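Local coordinates for DegV family protein (Eubacterium eligens, PDB 3FDJ) that is of unknown function but belongs to the DegV family, whose characterised members bind fatty acids, and so probably binds a fatty acid, at residues Ala3-Lys15 / Ala71-Ile83. Sequence-based numbering, arbitrary orientation.
Sequences AMRLVADSACDIK and AFGDDDEIFVVTI
At the edge of the Arg5 guanidinium, in its plane, lie Asp75 OD2 and a water that links NH2 to the same oxygen. NE donates to OD2 of Asp75 at 2.6 Å, only 8° out of the guanidinium plane and on the anti side of that oxygen; this bond is the core of a salt bridge, and NH2 adds a weak second bond to OD2 (3.2 Å). NH1 donates to Ala71 O (2.9 Å), at the C-terminal end of helix 65-72; this acceptor lies well out of the guanidinium plane and the bond is bent. The bend at chi3 (-77°) brings NE to face Asp75 and NH1 to face Ala71 O. A lysine in place of Arg5 would probably leave either Ala71 O or Asp75 without its mate. Two aromatic rings are also met at the edge, Phe79 by Met4 SE (4.1 Å to CE2, a Met-aromatic contact) and Phe72 by Val7 CG2; Phe139 stacks on Phe79. Strands 5-9 and 77-82 run parallel, 18° apart, within the mixed sheet of the N-terminal half. The N-H and C=O groups of Arg5 and Val7 bond to strand 77-82, with Val7 N to Phe79 O and Val81 N to Val7 O both 2.8 Å, while the Asp9 N to Val81 O rung lengthens to 3.3 Å. Past Ala8 and Val81, the Asp9 carboxylate serves both segments: OD2 takes Ile83 N (2.8 Å) on its syn lone pair, while OD1 accepts Ala11 N on the anti one, closing an Asx turn.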
loop_
_atom_site.group_PDB
_atom_site.type_symbol
_atom_site.label_atom_id
_atom_site.label_comp_id
_atom_site.label_asym_id
_atom_site.label_seq_id
_atom_site.Cartn_x
_atom_site.Cartn_y
_atom_site.Cartn_z
ATOM N N ALA A 3 14.112 0.530 22.179
ATOM C CA ALA A 3 14.309 0.142 20.738
ATOM C C ALA A 3 12.965 -0.208 20.083
ATOM O O ALA A 3 12.440 -1.320 20.280
ATOM C CB ALA A 3 15.251 -1.041 20.676
HETATM N N MSE A 4 12.392 0.708 19.306
HETATM C CA MSE A 4 10.994 0.520 18.882
HETATM C C MSE A 4 10.883 -0.415 17.687
HETATM O O MSE A 4 11.844 -0.635 16.961
HETATM C CB MSE A 4 10.340 1.849 18.571
HETATM C CG MSE A 4 10.510 2.835 19.691
HETATM SE SE MSE A 4 9.315 4.360 19.478
HETATM C CE MSE A 4 10.368 5.606 20.489
ATOM N N ARG A 5 9.716 -1.001 17.516
ATOM C CA ARG A 5 9.477 -1.961 16.465
ATOM C C ARG A 5 8.372 -1.448 15.555
ATOM O O ARG A 5 7.310 -1.019 16.034
ATOM C CB ARG A 5 9.028 -3.283 17.061
ATOM C CG ARG A 5 8.598 -4.329 16.050
ATOM C CD ARG A 5 8.284 -5.654 16.739
ATOM N NE ARG A 5 9.534 -6.268 17.052
ATOM C CZ ARG A 5 10.104 -7.269 16.383
ATOM N NH1 ARG A 5 9.498 -7.901 15.379
ATOM N NH2 ARG A 5 11.285 -7.669 16.772
ATOM N N LEU A 6 8.615 -1.529 14.254
ATOM C CA LEU A 6 7.617 -1.236 13.239
ATOM C C LEU A 6 7.072 -2.542 12.614
ATOM O O LEU A 6 7.829 -3.451 12.286
ATOM C CB LEU A 6 8.214 -0.303 12.167
ATOM C CG LEU A 6 8.782 1.028 12.667
ATOM C CD1 LEU A 6 9.283 1.902 11.466
ATOM C CD2 LEU A 6 7.800 1.791 13.545
ATOM N N VAL A 7 5.754 -2.629 12.473
ATOM C CA VAL A 7 5.095 -3.795 11.892
ATOM C C VAL A 7 4.111 -3.297 10.841
ATOM O O VAL A 7 3.479 -2.235 11.028
ATOM C CB VAL A 7 4.357 -4.618 12.983
ATOM C CG1 VAL A 7 3.677 -5.858 12.400
ATOM C CG2 VAL A 7 5.338 -5.072 14.103
ATOM N N ALA A 8 3.984 -4.027 9.735
ATOM C CA ALA A 8 2.976 -3.672 8.736
ATOM C C ALA A 8 2.456 -4.905 8.065
ATOM O O ALA A 8 3.156 -5.900 7.962
ATOM C CB ALA A 8 3.567 -2.719 7.690
ATOM N N ASP A 9 1.215 -4.860 7.586
ATOM C CA ASP A 9 0.804 -5.914 6.697
ATOM C C ASP A 9 1.518 -5.828 5.338
ATOM O O ASP A 9 2.058 -4.783 4.941
ATOM C CB ASP A 9 -0.696 -5.995 6.562
ATOM C CG ASP A 9 -1.261 -4.841 5.833
ATOM O OD1 ASP A 9 -0.945 -4.707 4.611
ATOM O OD2 ASP A 9 -2.057 -4.093 6.459
ATOM N N SER A 10 1.496 -6.952 4.631
ATOM C CA SER A 10 2.260 -7.121 3.394
ATOM C C SER A 10 1.764 -6.249 2.227
ATOM O O SER A 10 2.432 -6.171 1.203
ATOM C CB SER A 10 2.263 -8.603 2.990
ATOM O OG SER A 10 0.973 -9.031 2.568
ATOM N N ALA A 11 0.627 -5.571 2.391
ATOM C CA ALA A 11 0.203 -4.554 1.413
ATOM C C ALA A 11 1.188 -3.383 1.332
ATOM O O ALA A 11 1.082 -2.581 0.405
ATOM C CB ALA A 11 -1.185 -4.050 1.704
ATOM N N CYS A 12 2.128 -3.282 2.274
ATOM C CA CYS A 12 3.166 -2.247 2.212
ATOM C C CYS A 12 4.249 -2.535 1.164
ATOM O O CYS A 12 5.074 -1.673 0.875
ATOM C CB CYS A 12 3.801 -2.036 3.581
ATOM S SG CYS A 12 4.881 -3.346 4.086
ATOM N N ASP A 13 4.239 -3.752 0.613
ATOM C CA ASP A 13 5.139 -4.195 -0.484
ATOM C C ASP A 13 6.608 -4.426 -0.076
ATOM O O ASP A 13 7.403 -4.868 -0.915
ATOM C CB ASP A 13 5.125 -3.232 -1.701
ATOM C CG ASP A 13 3.713 -2.943 -2.249
ATOM O OD1 ASP A 13 2.981 -3.914 -2.555
ATOM O OD2 ASP A 13 3.367 -1.734 -2.422
ATOM N N ILE A 14 6.976 -4.149 1.175
ATOM C CA ILE A 14 8.381 -4.234 1.599
ATOM C C ILE A 14 8.538 -5.247 2.716
ATOM O O ILE A 14 7.562 -5.590 3.405
ATOM C CB ILE A 14 8.978 -2.863 1.999
ATOM C CG1 ILE A 14 8.228 -2.224 3.168
ATOM C CG2 ILE A 14 8.929 -1.930 0.795
ATOM C CD1 ILE A 14 8.968 -1.076 3.850
ATOM N N LYS A 15 9.766 -5.734 2.840
ATOM C CA LYS A 15 10.126 -6.745 3.836
ATOM C C LYS A 15 11.173 -6.259 4.837
ATOM O O LYS A 15 11.375 -6.911 5.861
ATOM C CB LYS A 15 10.639 -8.007 3.139
ATOM C CG LYS A 15 9.569 -9.043 2.814
ATOM C CD LYS A 15 8.894 -8.804 1.483
ATOM C CE LYS A 15 7.906 -9.939 1.158
ATOM N NZ LYS A 15 6.905 -9.515 0.133
ATOM N N ALA A 71 4.700 -11.432 14.921
ATOM C CA ALA A 71 5.397 -10.252 14.406
ATOM C C ALA A 71 5.699 -9.216 15.469
ATOM O O ALA A 71 6.655 -8.455 15.341
ATOM C CB ALA A 71 4.601 -9.607 13.280
ATOM N N PHE A 72 4.855 -9.143 16.498
ATOM C CA PHE A 72 5.072 -8.186 17.579
ATOM C C PHE A 72 6.279 -8.611 18.401
ATOM O O PHE A 72 6.938 -7.784 19.008
ATOM C CB PHE A 72 3.852 -8.087 18.511
ATOM C CG PHE A 72 2.577 -7.562 17.868
ATOM C CD1 PHE A 72 2.567 -6.887 16.658
ATOM C CD2 PHE A 72 1.371 -7.710 18.539
ATOM C CE1 PHE A 72 1.385 -6.416 16.100
ATOM C CE2 PHE A 72 0.192 -7.220 17.997
ATOM C CZ PHE A 72 0.200 -6.580 16.759
ATOM N N GLY A 73 6.530 -9.916 18.452
ATOM C CA GLY A 73 7.640 -10.456 19.200
ATOM C C GLY A 73 7.435 -10.221 20.678
ATOM O O GLY A 73 6.414 -10.640 21.260
ATOM N N ASP A 74 8.390 -9.552 21.302
ATOM C CA ASP A 74 8.237 -9.210 22.712
ATOM C C ASP A 74 8.671 -7.768 22.997
ATOM O O ASP A 74 9.077 -7.411 24.106
ATOM C CB ASP A 74 8.942 -10.240 23.600
ATOM C CG ASP A 74 10.413 -10.024 23.693
ATOM O OD1 ASP A 74 11.021 -9.650 22.663
ATOM O OD2 ASP A 74 10.954 -10.214 24.815
ATOM N N ASP A 75 8.532 -6.910 21.999
ATOM C CA ASP A 75 8.940 -5.526 22.185
ATOM C C ASP A 75 7.873 -4.724 22.915
ATOM O O ASP A 75 6.682 -5.033 22.877
ATOM C CB ASP A 75 9.325 -4.915 20.836
ATOM C CG ASP A 75 10.689 -5.405 20.371
ATOM O OD1 ASP A 75 11.574 -5.626 21.238
ATOM O OD2 ASP A 75 10.898 -5.622 19.167
ATOM N N ASP A 76 8.317 -3.688 23.606
ATOM C CA ASP A 76 7.427 -2.898 24.397
ATOM C C ASP A 76 6.919 -1.609 23.765
ATOM O O ASP A 76 6.074 -0.948 24.359
ATOM C CB ASP A 76 8.068 -2.597 25.735
ATOM C CG ASP A 76 8.054 -3.804 26.651
ATOM O OD1 ASP A 76 7.051 -4.576 26.630
ATOM O OD2 ASP A 76 9.040 -3.979 27.373
ATOM N N GLU A 77 7.452 -1.229 22.617
ATOM C CA GLU A 77 6.949 -0.073 21.875
ATOM C C GLU A 77 6.812 -0.468 20.405
ATOM O O GLU A 77 7.802 -0.740 19.728
ATOM C CB GLU A 77 7.910 1.135 21.984
ATOM C CG GLU A 77 8.006 1.691 23.364
ATOM C CD GLU A 77 9.014 2.831 23.530
ATOM O OE1 GLU A 77 10.182 2.722 23.094
ATOM O OE2 GLU A 77 8.624 3.819 24.177
ATOM N N ILE A 78 5.578 -0.519 19.925
ATOM C CA ILE A 78 5.275 -1.017 18.598
ATOM C C ILE A 78 4.316 -0.091 17.875
ATOM O O ILE A 78 3.302 0.346 18.447
ATOM C CB ILE A 78 4.640 -2.432 18.654
ATOM C CG1 ILE A 78 5.511 -3.414 19.459
ATOM C CG2 ILE A 78 4.339 -2.992 17.216
ATOM C CD1 ILE A 78 4.893 -4.811 19.607
ATOM N N PHE A 79 4.647 0.202 16.615
ATOM C CA PHE A 79 3.727 0.847 15.700
ATOM C C PHE A 79 3.376 -0.179 14.638
ATOM O O PHE A 79 4.258 -0.848 14.081
ATOM C CB PHE A 79 4.321 2.118 15.060
ATOM C CG PHE A 79 4.440 3.265 16.004
ATOM C CD1 PHE A 79 3.324 4.028 16.351
ATOM C CD2 PHE A 79 5.656 3.585 16.574
ATOM C CE1 PHE A 79 3.448 5.084 17.236
ATOM C CE2 PHE A 79 5.777 4.639 17.496
ATOM C CZ PHE A 79 4.671 5.372 17.830
ATOM N N VAL A 80 2.078 -0.303 14.369
ATOM C CA VAL A 80 1.565 -1.230 13.365
ATOM C C VAL A 80 0.862 -0.434 12.295
ATOM O O VAL A 80 -0.063 0.326 12.614
ATOM C CB VAL A 80 0.568 -2.226 13.984
ATOM C CG1 VAL A 80 0.196 -3.300 12.949
ATOM C CG2 VAL A 80 1.143 -2.886 15.260
ATOM N N VAL A 81 1.266 -0.585 11.030
ATOM C CA VAL A 81 0.588 0.123 9.931
ATOM C C VAL A 81 -0.236 -0.876 9.132
ATOM O O VAL A 81 0.261 -1.941 8.763
ATOM C CB VAL A 81 1.598 0.857 9.035
ATOM C CG1 VAL A 81 0.876 1.636 7.898
ATOM C CG2 VAL A 81 2.464 1.816 9.887
ATOM N N THR A 82 -1.508 -0.566 8.914
ATOM C CA THR A 82 -2.380 -1.469 8.181
ATOM C C THR A 82 -2.958 -0.817 6.930
ATOM O O THR A 82 -3.058 0.390 6.825
ATOM C CB THR A 82 -3.575 -2.022 9.019
ATOM O OG1 THR A 82 -4.577 -1.016 9.198
ATOM C CG2 THR A 82 -3.121 -2.565 10.419
ATOM N N ILE A 83 -3.317 -1.661 5.977
ATOM C CA ILE A 83 -4.115 -1.272 4.822
ATOM C C ILE A 83 -5.465 -0.729 5.327
ATOM O O ILE A 83 -5.942 -1.092 6.413
ATOM C CB ILE A 83 -4.264 -2.486 3.870
ATOM C CG1 ILE A 83 -5.135 -2.177 2.625
ATOM C CG2 ILE A 83 -4.807 -3.656 4.629
ATOM C CD1 ILE A 83 -4.926 -3.201 1.509
HETATM O O HOH W 1 10.269 -1.802 21.793
HETATM O O HOH W 2 13.051 -3.292 18.725
HETATM O O HOH W 3 11.363 0.411 22.762
HETATM O O HOH W 4 13.331 -6.140 18.670
#